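PDB 1QWK: aldo-keto reductase family 1 member C1 from Caenorhabditis elegans, which probably reduces aldehydes and related carbonyl compounds with NADPH, as an aldo-keto reductase of the aldose reductase type. Local coordinates for residues A[23-27]-A[262-266]; A[115-119]-A[303-309]; A[154-159]-A[309-313]. All blocks are in the same frame, centred on the assembly; numbering follows the deposited sequence.

Contact 1 (A[23-27]-A[262-266]); sequences TWQSS and PKSIQ
Neither segment is regular. T23 to S26 forms a type I beta turn, closed by S26 N to T23 O at 3.0 Å, after which the chain extends to S27, the N-cap of helix 28-41. Opposite it, P262 and S264 are extended, K263 and I265 bent (psi near -10°), and Q266 is the N-cap of helix 267-274. The closest CA pair is S26 and I265, 6.8 Å apart. No direct hydrogen bond joins the segments; a water does, accepting from Q25 N (2.8 Å), donating to K263 O (3.1 Å) and bonding S26 OG (2.8 Å). These are the loops following the first and last strands of the TIM barrel, 21-22 and 259-261, so they meet where the barrel closes. K263 (chi1 p, then all t) runs its long aliphatic chain beside the turn: its CB is 3.3 Å from W24 NE1, its CD 3.9 Å from Q25 CG. I265 (chi1 p) brings CG2 to 3.0 Å from S26 OG and 3.6 Å from Q25 O; small S26 admits that methyl. W24 (chi1 p) reaches within about 3 Å, nearest side-chain atoms, of Y52, the predicted proton donor, and its ring also meets F299.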
# COMPACT_ATOMS: atom_id res chain seq x y z
N THR A 23 1.70 -1.23 -7.30
CA THR A 23 2.48 -0.93 -8.51
C THR A 23 3.78 -0.15 -8.33
O THR A 23 4.40 0.24 -9.31
CB THR A 23 1.61 -0.16 -9.55
OG1 THR A 23 1.28 1.13 -9.03
CG2 THR A 23 0.33 -0.93 -9.85
N TRP A 24 4.22 0.06 -7.09
CA TRP A 24 5.44 0.83 -6.87
C TRP A 24 6.71 0.24 -7.51
O TRP A 24 7.72 0.93 -7.64
CB TRP A 24 5.68 1.06 -5.37
CG TRP A 24 6.00 -0.17 -4.57
CD1 TRP A 24 5.13 -1.15 -4.19
CD2 TRP A 24 7.27 -0.53 -4.04
NE1 TRP A 24 5.79 -2.10 -3.45
CE2 TRP A 24 7.11 -1.74 -3.34
CE3 TRP A 24 8.54 0.06 -4.08
CZ2 TRP A 24 8.17 -2.38 -2.68
CZ3 TRP A 24 9.60 -0.58 -3.43
CH2 TRP A 24 9.40 -1.78 -2.74
N GLN A 25 6.64 -1.03 -7.90
CA GLN A 25 7.78 -1.70 -8.53
C GLN A 25 7.48 -2.07 -9.98
O GLN A 25 8.00 -3.06 -10.49
CB GLN A 25 8.12 -2.98 -7.76
CG GLN A 25 9.03 -2.78 -6.56
CD GLN A 25 10.44 -2.41 -6.97
OE1 GLN A 25 11.06 -3.08 -7.79
NE2 GLN A 25 10.96 -1.33 -6.39
N SER A 26 6.64 -1.28 -10.64
CA SER A 26 6.27 -1.56 -12.02
C SER A 26 6.45 -0.37 -12.95
O SER A 26 5.99 0.73 -12.67
CB SER A 26 4.81 -2.02 -12.09
OG SER A 26 4.59 -3.17 -11.28
N SER A 27 7.12 -0.61 -14.07
CA SER A 27 7.34 0.44 -15.07
C SER A 27 6.06 0.54 -15.89
O SER A 27 5.21 -0.36 -15.84
CB SER A 27 8.50 0.06 -15.98
OG SER A 27 8.19 -1.10 -16.72
N PRO A 262 0.50 -6.70 -2.25
CA PRO A 262 1.69 -7.41 -2.74
C PRO A 262 2.22 -6.72 -4.01
O PRO A 262 1.43 -6.36 -4.89
CB PRO A 262 1.16 -8.82 -3.01
CG PRO A 262 -0.30 -8.60 -3.30
CD PRO A 262 -0.68 -7.58 -2.25
N LYS A 263 3.54 -6.55 -4.08
CA LYS A 263 4.20 -5.86 -5.21
C LYS A 263 4.55 -6.71 -6.43
O LYS A 263 4.92 -6.17 -7.47
CB LYS A 263 5.49 -5.18 -4.72
CG LYS A 263 6.58 -6.16 -4.28
CD LYS A 263 7.90 -5.46 -3.97
CE LYS A 263 8.97 -6.45 -3.52
NZ LYS A 263 10.28 -5.78 -3.26
N SER A 264 4.44 -8.03 -6.29
CA SER A 264 4.75 -8.94 -7.39
C SER A 264 4.25 -8.42 -8.74
O SER A 264 3.14 -7.90 -8.83
CB SER A 264 4.16 -10.31 -7.11
OG SER A 264 4.66 -10.84 -5.89
N ILE A 265 5.07 -8.55 -9.78
CA ILE A 265 4.70 -8.10 -11.12
C ILE A 265 4.68 -9.27 -12.10
O ILE A 265 4.15 -9.16 -13.21
CB ILE A 265 5.68 -7.04 -11.65
CG1 ILE A 265 7.07 -7.65 -11.82
CG2 ILE A 265 5.74 -5.86 -10.70
CD1 ILE A 265 8.08 -6.71 -12.45
N GLN A 266 5.26 -10.39 -11.69
CA GLN A 266 5.30 -11.58 -12.52
C GLN A 266 3.93 -12.26 -12.51
O GLN A 266 3.31 -12.40 -11.46
CB GLN A 266 6.37 -12.55 -12.00
CG GLN A 266 7.78 -12.02 -12.12
CD GLN A 266 8.78 -12.83 -11.32
OE1 GLN A 266 8.84 -12.72 -10.09
NE2 GLN A 266 9.57 -13.65 -12.01
O HOH W 1 5.06 -3.24 -8.55

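Contact 2 (A[115-119]-A[303-309]); sequences MPAAF and FMTGHPE
Segment 115-119 is largely extended, bent at P116 (psi -9°), and ends in a weakly bonded strand at 118-119. Segment 303-309 leaves a 3-10 turn at F303 and M304 and reverses through a type II beta turn from M304 to H307 (H307 N to M304 O, 2.9 Å). G306 suits the turn's third position, where phi of 92° would jam a side chain against the preceding carbonyl. The closest CA pair is A117 and E309, 5.3 Å apart. The chief bump is the methyl of A117: its CB sits squarely over the H307 ring, 3.4 Å from the centroid, a CH-pi contact; alanine has nothing beyond CB to hold the ring off. M304 (chi1 m, chi2 t) swings its thioether into the hollow between M115, P116 and A117, with SD 3.8 Å from P116 CD and 3.9 Å from A117 CB. M115 SD lies 3.6 Å from F303 CZ in an oblique Met-aromatic contact, while P116 CG fits against E309 O at 3.4 Å. F303 (chi1 p) turns its edge toward the face of F119 (offset edge-to-face, centroids 6.0 Å apart, planes at 61°), and H307 completes the aromatic cluster. H307 NE2 donates to A118 O (2.8 Å) and ND1 accepts from E309 N (2.9 Å). E309's carboxylate leads away to R162 in helix 157-164. M115 follows H114, predicted to bind substrate, and the C-terminal segment packs beside the probable active-site end of the barrel, as in other aldo-keto reductases, covering the loop between strands 110-113 and 118-119, the latter paired antiparallel with 126-127.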
# COMPACT_ATOMS: atom_id res chain seq x y z
N MET A 115 3.26 11.03 1.94
CA MET A 115 4.14 11.30 3.08
C MET A 115 3.50 12.45 3.86
O MET A 115 2.53 13.06 3.41
CB MET A 115 5.52 11.77 2.61
CG MET A 115 6.30 10.80 1.73
SD MET A 115 7.03 9.45 2.70
CE MET A 115 7.14 8.17 1.43
N PRO A 116 4.03 12.75 5.05
CA PRO A 116 3.50 13.85 5.86
C PRO A 116 4.33 15.12 5.67
O PRO A 116 3.94 16.20 6.11
CB PRO A 116 3.61 13.31 7.28
CG PRO A 116 4.89 12.52 7.21
CD PRO A 116 4.77 11.79 5.90
N ALA A 117 5.47 14.97 5.00
CA ALA A 117 6.42 16.07 4.78
C ALA A 117 6.43 16.71 3.39
O ALA A 117 6.75 16.04 2.41
CB ALA A 117 7.82 15.58 5.12
N ALA A 118 6.11 18.00 3.33
CA ALA A 118 6.08 18.73 2.07
C ALA A 118 7.47 19.22 1.64
O ALA A 118 8.29 19.59 2.47
CB ALA A 118 5.12 19.91 2.17
N PHE A 119 7.69 19.22 0.33
CA PHE A 119 8.95 19.66 -0.28
C PHE A 119 8.64 20.51 -1.51
O PHE A 119 7.49 20.55 -1.96
CB PHE A 119 9.78 18.46 -0.74
CG PHE A 119 10.51 17.73 0.36
CD1 PHE A 119 11.89 17.84 0.48
CD2 PHE A 119 9.83 16.90 1.23
CE1 PHE A 119 12.58 17.13 1.47
CE2 PHE A 119 10.51 16.18 2.21
CZ PHE A 119 11.89 16.29 2.33
N PHE A 303 14.79 10.54 3.37
CA PHE A 303 14.86 11.85 2.73
C PHE A 303 14.10 12.84 3.61
O PHE A 303 14.24 14.06 3.46
CB PHE A 303 14.26 11.80 1.32
CG PHE A 303 12.80 11.41 1.29
CD1 PHE A 303 11.81 12.37 1.49
CD2 PHE A 303 12.43 10.10 1.05
CE1 PHE A 303 10.46 12.01 1.46
CE2 PHE A 303 11.08 9.73 1.01
CZ PHE A 303 10.10 10.69 1.21
N MET A 304 13.29 12.33 4.54
CA MET A 304 12.52 13.19 5.45
C MET A 304 13.36 13.68 6.62
O MET A 304 12.92 14.53 7.38
CB MET A 304 11.30 12.45 6.01
CG MET A 304 10.13 12.26 5.05
SD MET A 304 8.58 11.84 5.91
CE MET A 304 8.93 10.19 6.53
N THR A 305 14.56 13.12 6.78
CA THR A 305 15.44 13.51 7.88
C THR A 305 15.62 15.03 7.96
O THR A 305 15.99 15.68 6.98
CB THR A 305 16.84 12.85 7.71
OG1 THR A 305 16.68 11.44 7.59
CG2 THR A 305 17.72 13.16 8.92
N GLY A 306 15.36 15.60 9.14
CA GLY A 306 15.51 17.03 9.32
C GLY A 306 14.27 17.85 9.06
O GLY A 306 14.19 19.03 9.43
N HIS A 307 13.27 17.24 8.42
CA HIS A 307 12.03 17.94 8.12
C HIS A 307 11.21 17.99 9.41
O HIS A 307 11.16 17.02 10.15
CB HIS A 307 11.27 17.17 7.03
CG HIS A 307 10.13 17.94 6.44
ND1 HIS A 307 8.99 18.25 7.14
CD2 HIS A 307 9.96 18.45 5.19
CE1 HIS A 307 8.16 18.91 6.36
NE2 HIS A 307 8.72 19.04 5.17
N PRO A 308 10.58 19.14 9.69
CA PRO A 308 9.77 19.27 10.91
C PRO A 308 8.65 18.24 11.03
O PRO A 308 8.19 17.95 12.14
CB PRO A 308 9.27 20.71 10.86
CG PRO A 308 9.27 21.03 9.39
CD PRO A 308 10.53 20.38 8.89
N GLU A 309 8.20 17.69 9.91
CA GLU A 309 7.15 16.68 9.96
C GLU A 309 7.67 15.28 9.62
O GLU A 309 6.94 14.45 9.07
CB GLU A 309 5.98 17.06 9.04
CG GLU A 309 5.21 18.32 9.49
CD GLU A 309 4.27 18.07 10.67
OE1 GLU A 309 4.39 17.04 11.36
OE2 GLU A 309 3.40 18.94 10.92

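Contact 3 (A[154-159]-A[309-313]); sequences NWNNDQ and EDAFA
N154 (phi 65°) and W155 lead out of strand 150-153 to N156, the N-cap of helix 157-164. The facing chain turns at D310 to A313, a type I beta turn closed by A313 N to D310 O at 3.2 Å, and CA atoms come closest at N156 and A311, 5.3 Å apart. N156 and Q159 form a capping box: Q159 N donates to N156 OD1 (2.8 Å), and N156 N to Q159 OE1 (2.9 Å). N156 ND2, set by chi1 p, donates almost linearly to A311 O (3.0 Å), and Q159 NE2 is shared between E309 O (2.9 Å) and E309 OE1 (3.1 Å). Amides suit both places because each must donate and accept at once. E309 also has a salt bridge to R162. D310 OD1 accepts from F312 N (3.0 Å), an Asx turn, while OD2 meets R316. Small A311 slots its CB 3.1 Å from N154 O, buried without a polar partner, and 3.2 Å from Q159 OE1. The N154 side chain lies about 4 Å (nearest atoms) from that of H114, predicted to bind substrate. The C-terminal tail is bonded to the start of helix 157-164, with V131 of helix 131-143 packing against W155 and Q159.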
# COMPACT_ATOMS: atom_id res chain seq x y z
N ASN A 154 2.65 6.66 5.68
CA ASN A 154 3.91 6.98 6.36
C ASN A 154 3.79 8.10 7.39
O ASN A 154 4.75 8.83 7.64
CB ASN A 154 4.97 7.34 5.32
CG ASN A 154 5.19 6.24 4.30
OD1 ASN A 154 5.03 6.44 3.09
ND2 ASN A 154 5.54 5.05 4.79
N TRP A 155 2.61 8.25 7.97
CA TRP A 155 2.37 9.25 9.01
C TRP A 155 2.45 8.50 10.34
O TRP A 155 2.15 7.30 10.39
CB TRP A 155 0.96 9.84 8.89
CG TRP A 155 0.77 10.87 7.81
CD1 TRP A 155 1.30 10.86 6.54
CD2 TRP A 155 -0.07 12.03 7.88
NE1 TRP A 155 0.83 11.94 5.82
CE2 TRP A 155 -0.01 12.67 6.62
CE3 TRP A 155 -0.87 12.59 8.88
CZ2 TRP A 155 -0.72 13.85 6.34
CZ3 TRP A 155 -1.58 13.76 8.61
CH2 TRP A 155 -1.50 14.38 7.34
N ASN A 156 2.83 9.19 11.42
CA ASN A 156 2.87 8.51 12.71
C ASN A 156 1.55 8.80 13.44
O ASN A 156 0.74 9.60 12.97
CB ASN A 156 4.08 8.94 13.56
CG ASN A 156 4.09 10.42 13.91
OD1 ASN A 156 3.07 10.99 14.29
ND2 ASN A 156 5.26 11.04 13.81
N ASN A 157 1.33 8.13 14.57
CA ASN A 157 0.10 8.30 15.33
C ASN A 157 -0.21 9.73 15.74
O ASN A 157 -1.36 10.16 15.67
CB ASN A 157 0.11 7.42 16.59
CG ASN A 157 0.16 5.94 16.27
OD1 ASN A 157 0.02 5.53 15.12
ND2 ASN A 157 0.34 5.13 17.31
N ASP A 158 0.81 10.47 16.17
CA ASP A 158 0.61 11.85 16.60
C ASP A 158 0.15 12.74 15.45
O ASP A 158 -0.69 13.62 15.64
CB ASP A 158 1.90 12.41 17.21
CG ASP A 158 2.32 11.67 18.46
OD1 ASP A 158 1.46 11.47 19.35
OD2 ASP A 158 3.51 11.30 18.56
N GLN A 159 0.70 12.51 14.26
CA GLN A 159 0.32 13.30 13.09
C GLN A 159 -1.12 13.00 12.70
O GLN A 159 -1.88 13.91 12.36
CB GLN A 159 1.28 13.02 11.93
CG GLN A 159 2.71 13.52 12.21
CD GLN A 159 3.72 13.09 11.16
OE1 GLN A 159 3.80 11.91 10.82
NE2 GLN A 159 4.51 14.03 10.68
N GLU A 309 8.20 17.69 9.91
CA GLU A 309 7.15 16.68 9.96
C GLU A 309 7.67 15.28 9.62
O GLU A 309 6.94 14.45 9.07
CB GLU A 309 5.98 17.06 9.04
CG GLU A 309 5.21 18.32 9.49
CD GLU A 309 4.27 18.07 10.67
OE1 GLU A 309 4.39 17.04 11.36
OE2 GLU A 309 3.40 18.94 10.92
N ASP A 310 8.93 15.02 9.93
CA ASP A 310 9.52 13.70 9.69
C ASP A 310 8.80 12.75 10.64
O ASP A 310 8.96 12.83 11.86
CB ASP A 310 11.02 13.72 10.00
CG ASP A 310 11.66 12.35 9.89
OD1 ASP A 310 10.97 11.40 9.45
OD2 ASP A 310 12.85 12.22 10.25
N ALA A 311 8.00 11.84 10.08
CA ALA A 311 7.23 10.89 10.89
C ALA A 311 8.07 9.95 11.75
O ALA A 311 7.61 9.48 12.80
CB ALA A 311 6.32 10.06 9.98
N PHE A 312 9.30 9.68 11.32
CA PHE A 312 10.18 8.76 12.04
C PHE A 312 11.36 9.48 12.69
O PHE A 312 12.40 8.87 12.97
CB PHE A 312 10.71 7.68 11.08
CG PHE A 312 9.67 7.11 10.14
CD1 PHE A 312 8.38 6.84 10.58
CD2 PHE A 312 10.00 6.82 8.82
CE1 PHE A 312 7.42 6.29 9.72
CE2 PHE A 312 9.06 6.27 7.95
CZ PHE A 312 7.77 6.01 8.40
N ALA A 313 11.19 10.78 12.95
CA ALA A 313 12.24 11.60 13.55
C ALA A 313 12.95 10.94 14.75
O ALA A 313 14.17 11.05 14.89
CB ALA A 313 11.67 12.95 13.97

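From the N terminus, the chain first passes 23-27, whose partner 262-266 returns only after the remaining barrel strands have been laid down; contact 1 thus joins the loops after strands 21-22 and 259-261, the first and last of the barrel. Within that span come 115-119 and 154-159, whose partners, 303-309 and 309-313, follow in the C-terminal tail. All three loops therefore cross one another and none nests. Contacts 2 and 3 are neighbours, with centres 9 Å apart; they share E309 and touch again where M115 O approaches W155 NE1 at 3.2 Å. Together they fasten the tail to the loops after strands 110-113 and 150-153. Contact 1 lies apart, its centre 26 Å from each.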